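Local coordinates for glutamate--cysteine ligase GshA (Methylobacillus flagellatus KT, PDB 3K1T), which probably acts as a ligase that joins glutamate to cysteine to make gamma-glutamylcysteine, at residues P102-H116 with F143-E155. Residues are numbered along the deposited sequence; the frame is centred on the assembly and turned at random.
Sequences PENHTRNTFYLRNVH and FLETHDGHSILLE
Helix 109-116 packs on the beta-hairpin formed by strands 143-145 and 151-155, with Arg-113 reaching the turn between them and Leu-112 lying over the strands. The grip on the turn is side-on: Arg-113 NE and NH2 each donate to Thr-146 O at 3.0 Å, and that oxygen sits in the guanidinium plane while both donors lie in its carbonyl plane. A chain extended from CG to NE (chi3 -179°) carries the guanidinium there. Asp-148 OD2, 3.7 Å from Arg-113 NE but well out of the guanidinium plane, adds a long salt bridge in which no N-H points at the carboxylate. Replacing the arginine with a methionine would probably leave Thr-146 O without both these donors and Asp-148 without its nearby positive charge. Asp-148 OD1 meanwhile accepts from His-150 N, an Asx turn within the hairpin loop.

The helix axis crosses strand 151-155 at 82°, 8.6 Å away, as a layer covering one face of the mixed sheet. Leu-112 straddles the hairpin: its CD1 meets Leu-144 CB, and its CD2 touches Ile-152 CD1 at 3.7 Å. Val-115 CG1 reaches the same Ile-152 methyl, and Ile-131 of the neighbouring strand 128-133 touches both residues. Ahead of the helix, Thr-106 CG2 packs 3.8 Å from Leu-154 CD1, whereas His-116 NE2 approaches His-150 CD2 at the edge of the His-150 ring, the two ring planes 53° apart.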
loop_
_atom_site.group_PDB
_atom_site.type_symbol
_atom_site.label_atom_id
_atom_site.label_comp_id
_atom_site.label_asym_id
_atom_site.label_seq_id
_atom_site.Cartn_x
_atom_site.Cartn_y
_atom_site.Cartn_z
ATOM N N PRO A 102 -13.507 -4.582 21.005
ATOM C CA PRO A 102 -13.475 -5.983 20.582
ATOM C C PRO A 102 -14.813 -6.673 20.805
ATOM O O PRO A 102 -15.676 -6.129 21.509
ATOM C CB PRO A 102 -12.408 -6.576 21.478
ATOM C CG PRO A 102 -12.596 -5.825 22.766
ATOM C CD PRO A 102 -13.007 -4.427 22.378
ATOM N N GLU A 103 -14.978 -7.844 20.205
ATOM C CA GLU A 103 -16.068 -8.747 20.570
ATOM C C GLU A 103 -15.978 -8.983 22.094
ATOM O O GLU A 103 -14.904 -8.820 22.701
ATOM C CB GLU A 103 -15.964 -10.073 19.817
ATOM C CG GLU A 103 -16.394 -10.063 18.339
ATOM C CD GLU A 103 -17.914 -9.823 18.138
ATOM O OE1 GLU A 103 -18.682 -9.927 19.129
ATOM O OE2 GLU A 103 -18.333 -9.502 16.991
ATOM N N ASN A 104 -17.109 -9.302 22.722
ATOM C CA ASN A 104 -17.134 -9.524 24.178
ATOM C C ASN A 104 -16.373 -10.790 24.664
ATOM O O ASN A 104 -16.153 -10.958 25.877
ATOM C CB ASN A 104 -18.577 -9.508 24.718
ATOM C CG ASN A 104 -19.196 -8.092 24.767
ATOM O OD1 ASN A 104 -18.541 -7.091 24.485
ATOM N ND2 ASN A 104 -20.467 -8.020 25.178
ATOM N N HIS A 105 -15.908 -11.622 23.729
ATOM C CA HIS A 105 -15.018 -12.778 24.016
ATOM C C HIS A 105 -13.709 -12.479 24.775
ATOM O O HIS A 105 -12.808 -11.761 24.288
ATOM C CB HIS A 105 -14.628 -13.508 22.725
ATOM C CG HIS A 105 -15.787 -13.865 21.855
ATOM N ND1 HIS A 105 -16.954 -14.403 22.360
ATOM C CD2 HIS A 105 -15.961 -13.763 20.516
ATOM C CE1 HIS A 105 -17.807 -14.599 21.369
ATOM N NE2 HIS A 105 -17.232 -14.213 20.242
ATOM N N THR A 106 -13.582 -13.054 25.964
ATOM C CA THR A 106 -12.337 -12.961 26.718
ATOM C C THR A 106 -11.628 -14.331 26.880
ATOM O O THR A 106 -10.511 -14.388 27.403
ATOM C CB THR A 106 -12.592 -12.318 28.099
ATOM O OG1 THR A 106 -13.560 -13.102 28.814
ATOM C CG2 THR A 106 -13.118 -10.883 27.940
ATOM N N ARG A 107 -12.260 -15.422 26.437
ATOM C CA ARG A 107 -11.705 -16.774 26.615
ATOM C C ARG A 107 -11.279 -17.464 25.328
ATOM O O ARG A 107 -10.669 -18.532 25.395
ATOM C CB ARG A 107 -12.676 -17.707 27.364
ATOM C CG ARG A 107 -13.019 -17.283 28.781
ATOM C CD ARG A 107 -14.257 -18.034 29.235
ATOM N NE ARG A 107 -14.632 -17.692 30.603
ATOM C CZ ARG A 107 -15.782 -18.044 31.190
ATOM N NH1 ARG A 107 -16.704 -18.745 30.523
ATOM N NH2 ARG A 107 -16.017 -17.689 32.459
ATOM N N ASN A 108 -11.602 -16.903 24.167
ATOM C CA ASN A 108 -11.110 -17.466 22.910
ATOM C C ASN A 108 -9.688 -16.933 22.626
ATOM O O ASN A 108 -9.510 -15.751 22.281
ATOM C CB ASN A 108 -12.070 -17.145 21.766
ATOM C CG ASN A 108 -11.660 -17.797 20.439
ATOM O OD1 ASN A 108 -10.479 -18.034 20.171
ATOM N ND2 ASN A 108 -12.648 -18.101 19.613
ATOM N N THR A 109 -8.697 -17.815 22.754
ATOM C CA THR A 109 -7.277 -17.459 22.598
ATOM C C THR A 109 -6.987 -16.936 21.193
ATOM O O THR A 109 -6.219 -15.977 21.042
ATOM C CB THR A 109 -6.339 -18.664 22.920
ATOM O OG1 THR A 109 -6.413 -18.924 24.322
ATOM C CG2 THR A 109 -4.865 -18.370 22.564
ATOM N N PHE A 110 -7.617 -17.552 20.183
ATOM C CA PHE A 110 -7.439 -17.116 18.812
ATOM C C PHE A 110 -8.009 -15.722 18.568
ATOM O O PHE A 110 -7.390 -14.941 17.843
ATOM C CB PHE A 110 -8.018 -18.109 17.818
ATOM C CG PHE A 110 -7.405 -19.478 17.911
ATOM C CD1 PHE A 110 -6.038 -19.637 17.978
ATOM C CD2 PHE A 110 -8.208 -20.592 17.961
ATOM C CE1 PHE A 110 -5.470 -20.891 18.071
ATOM C CE2 PHE A 110 -7.642 -21.874 18.063
ATOM C CZ PHE A 110 -6.275 -22.014 18.117
ATOM N N TYR A 111 -9.184 -15.433 19.143
ATOM C CA TYR A 111 -9.766 -14.102 19.051
ATOM C C TYR A 111 -8.835 -13.055 19.729
ATOM O O TYR A 111 -8.594 -11.991 19.177
ATOM C CB TYR A 111 -11.213 -14.012 19.599
ATOM C CG TYR A 111 -11.694 -12.599 19.382
ATOM C CD1 TYR A 111 -11.905 -12.119 18.085
ATOM C CD2 TYR A 111 -11.803 -11.698 20.439
ATOM C CE1 TYR A 111 -12.253 -10.808 17.848
ATOM C CE2 TYR A 111 -12.199 -10.366 20.213
ATOM C CZ TYR A 111 -12.398 -9.926 18.907
ATOM O OH TYR A 111 -12.700 -8.616 18.613
ATOM N N LEU A 112 -8.285 -13.377 20.893
ATOM C CA LEU A 112 -7.325 -12.476 21.550
ATOM C C LEU A 112 -6.055 -12.284 20.706
ATOM O O LEU A 112 -5.513 -11.184 20.641
ATOM C CB LEU A 112 -6.975 -12.961 22.935
ATOM C CG LEU A 112 -8.168 -13.070 23.909
ATOM C CD1 LEU A 112 -7.689 -13.686 25.265
ATOM C CD2 LEU A 112 -8.873 -11.717 24.094
ATOM N N ARG A 113 -5.584 -13.330 20.052
ATOM C CA ARG A 113 -4.472 -13.173 19.109
ATOM C C ARG A 113 -4.808 -12.269 17.933
ATOM O O ARG A 113 -3.947 -11.483 17.490
ATOM C CB ARG A 113 -3.986 -14.538 18.592
ATOM C CG ARG A 113 -3.387 -15.380 19.701
ATOM C CD ARG A 113 -3.074 -16.774 19.242
ATOM N NE ARG A 113 -2.521 -17.508 20.376
ATOM C CZ ARG A 113 -2.225 -18.803 20.387
ATOM N NH1 ARG A 113 -2.416 -19.551 19.299
ATOM N NH2 ARG A 113 -1.717 -19.339 21.501
ATOM N N ASN A 114 -6.040 -12.370 17.436
ATOM C CA ASN A 114 -6.521 -11.415 16.432
ATOM C C ASN A 114 -6.450 -9.976 16.938
ATOM O O ASN A 114 -5.984 -9.078 16.237
ATOM C CB ASN A 114 -7.948 -11.743 16.035
ATOM C CG ASN A 114 -8.645 -10.614 15.359
ATOM O OD1 ASN A 114 -8.360 -10.299 14.175
ATOM N ND2 ASN A 114 -9.590 -9.968 16.107
ATOM N N VAL A 115 -6.941 -9.748 18.147
ATOM C CA VAL A 115 -6.875 -8.408 18.728
ATOM C C VAL A 115 -5.474 -7.864 18.797
ATOM O O VAL A 115 -5.253 -6.711 18.390
ATOM C CB VAL A 115 -7.580 -8.311 20.084
ATOM C CG1 VAL A 115 -7.429 -6.841 20.666
ATOM C CG2 VAL A 115 -9.083 -8.692 19.876
ATOM N N HIS A 116 -4.536 -8.668 19.262
ATOM C CA HIS A 116 -3.130 -8.271 19.295
ATOM C C HIS A 116 -2.569 -7.927 17.903
ATOM O O HIS A 116 -1.918 -6.891 17.732
ATOM C CB HIS A 116 -2.269 -9.341 19.939
ATOM C CG HIS A 116 -0.807 -9.051 19.861
ATOM N ND1 HIS A 116 -0.144 -8.312 20.817
ATOM C CD2 HIS A 116 0.125 -9.401 18.940
ATOM C CE1 HIS A 116 1.128 -8.196 20.474
ATOM N NE2 HIS A 116 1.314 -8.841 19.330
ATOM N N PHE A 143 -5.666 -7.828 32.164
ATOM C CA PHE A 143 -4.641 -8.366 31.245
ATOM C C PHE A 143 -5.013 -9.792 30.926
ATOM O O PHE A 143 -5.233 -10.598 31.859
ATOM C CB PHE A 143 -3.260 -8.349 31.899
ATOM C CG PHE A 143 -2.699 -6.964 32.098
ATOM C CD1 PHE A 143 -3.024 -6.233 33.208
ATOM C CD2 PHE A 143 -1.853 -6.395 31.144
ATOM C CE1 PHE A 143 -2.525 -4.956 33.390
ATOM C CE2 PHE A 143 -1.332 -5.124 31.330
ATOM C CZ PHE A 143 -1.676 -4.405 32.451
ATOM N N LEU A 144 -5.122 -10.102 29.637
ATOM C CA LEU A 144 -5.461 -11.448 29.172
ATOM C C LEU A 144 -4.323 -12.042 28.330
ATOM O O LEU A 144 -3.860 -11.440 27.378
ATOM C CB LEU A 144 -6.748 -11.445 28.364
ATOM C CG LEU A 144 -8.033 -10.955 29.065
ATOM C CD1 LEU A 144 -9.162 -10.921 28.073
ATOM C CD2 LEU A 144 -8.384 -11.819 30.291
ATOM N N GLU A 145 -3.898 -13.244 28.690
ATOM C CA GLU A 145 -2.771 -13.903 28.040
ATOM C C GLU A 145 -3.170 -14.464 26.691
ATOM O O GLU A 145 -4.224 -15.078 26.578
ATOM C CB GLU A 145 -2.340 -15.076 28.910
ATOM C CG GLU A 145 -1.857 -14.661 30.262
ATOM C CD GLU A 145 -0.374 -14.455 30.257
ATOM O OE1 GLU A 145 0.108 -13.736 29.348
ATOM O OE2 GLU A 145 0.304 -15.030 31.153
ATOM N N THR A 146 -2.337 -14.272 25.678
ATOM C CA THR A 146 -2.583 -14.920 24.389
ATOM C C THR A 146 -1.886 -16.313 24.300
ATOM O O THR A 146 -1.974 -16.985 23.277
ATOM C CB THR A 146 -2.140 -14.031 23.240
ATOM O OG1 THR A 146 -0.875 -13.480 23.558
ATOM C CG2 THR A 146 -3.072 -12.859 23.057
ATOM N N HIS A 147 -1.210 -16.737 25.368
ATOM C CA HIS A 147 -0.548 -18.060 25.430
ATOM C C HIS A 147 0.520 -18.251 24.354
ATOM O O HIS A 147 0.666 -19.332 23.776
ATOM C CB HIS A 147 -1.584 -19.188 25.377
ATOM C CG HIS A 147 -2.498 -19.177 26.549
ATOM N ND1 HIS A 147 -3.815 -18.791 26.458
ATOM C CD2 HIS A 147 -2.261 -19.420 27.859
ATOM C CE1 HIS A 147 -4.367 -18.842 27.659
ATOM N NE2 HIS A 147 -3.444 -19.214 28.525
ATOM N N ASP A 148 1.260 -17.176 24.116
ATOM C CA ASP A 148 2.303 -17.128 23.129
ATOM C C ASP A 148 3.341 -16.106 23.576
ATOM O O ASP A 148 3.998 -15.495 22.751
ATOM C CB ASP A 148 1.709 -16.713 21.802
ATOM C CG ASP A 148 0.935 -15.392 21.900
ATOM O OD1 ASP A 148 1.022 -14.710 22.974
ATOM O OD2 ASP A 148 0.231 -15.056 20.925
ATOM N N GLY A 149 3.480 -15.919 24.882
ATOM C CA GLY A 149 4.413 -14.934 25.430
ATOM C C GLY A 149 3.914 -13.486 25.499
ATOM O O GLY A 149 4.661 -12.611 25.957
ATOM N N HIS A 150 2.675 -13.231 25.068
ATOM C CA HIS A 150 2.099 -11.876 25.047
ATOM C C HIS A 150 0.789 -11.800 25.823
ATOM O O HIS A 150 0.223 -12.813 26.242
ATOM C CB HIS A 150 1.785 -11.425 23.621
ATOM C CG HIS A 150 2.975 -11.375 22.728
ATOM N ND1 HIS A 150 4.235 -11.770 23.143
ATOM C CD2 HIS A 150 3.094 -11.025 21.423
ATOM C CE1 HIS A 150 5.081 -11.640 22.136
ATOM N NE2 HIS A 150 4.414 -11.192 21.081
ATOM N N SER A 151 0.316 -10.575 25.996
ATOM C CA SER A 151 -1.004 -10.360 26.541
ATOM C C SER A 151 -1.602 -9.084 25.965
ATOM O O SER A 151 -0.897 -8.262 25.391
ATOM C CB SER A 151 -0.928 -10.319 28.072
ATOM O OG SER A 151 -0.308 -9.134 28.480
ATOM N N ILE A 152 -2.912 -8.962 26.056
ATOM C CA ILE A 152 -3.552 -7.734 25.685
ATOM C C ILE A 152 -4.203 -7.157 26.960
ATOM O O ILE A 152 -4.525 -7.890 27.913
ATOM C CB ILE A 152 -4.556 -7.898 24.526
ATOM C CG1 ILE A 152 -5.810 -8.629 24.962
ATOM C CG2 ILE A 152 -3.920 -8.628 23.293
ATOM C CD1 ILE A 152 -6.888 -8.609 23.890
ATOM N N LEU A 153 -4.348 -5.849 26.976
ATOM C CA LEU A 153 -4.930 -5.129 28.110
ATOM C C LEU A 153 -6.316 -4.650 27.679
ATOM O O LEU A 153 -6.412 -3.857 26.730
ATOM C CB LEU A 153 -4.060 -3.925 28.451
ATOM C CG LEU A 153 -4.663 -2.937 29.467
ATOM C CD1 LEU A 153 -4.991 -3.643 30.783
ATOM C CD2 LEU A 153 -3.729 -1.770 29.677
ATOM N N LEU A 154 -7.352 -5.118 28.366
ATOM C CA LEU A 154 -8.736 -4.677 28.153
ATOM C C LEU A 154 -9.105 -3.731 29.250
ATOM O O LEU A 154 -8.855 -4.021 30.440
ATOM C CB LEU A 154 -9.734 -5.831 28.200
ATOM C CG LEU A 154 -9.753 -6.971 27.199
ATOM C CD1 LEU A 154 -11.021 -7.808 27.414
ATOM C CD2 LEU A 154 -9.676 -6.499 25.784
ATOM N N GLU A 155 -9.684 -2.595 28.872
ATOM C CA GLU A 155 -10.101 -1.578 29.819
ATOM C C GLU A 155 -11.604 -1.308 29.621
ATOM O O GLU A 155 -12.067 -1.197 28.469
ATOM C CB GLU A 155 -9.298 -0.313 29.603
ATOM C CG GLU A 155 -7.768 -0.474 29.714
ATOM C CD GLU A 155 -7.004 0.753 29.209
ATOM O OE1 GLU A 155 -7.188 1.830 29.837
ATOM O OE2 GLU A 155 -6.224 0.632 28.208
#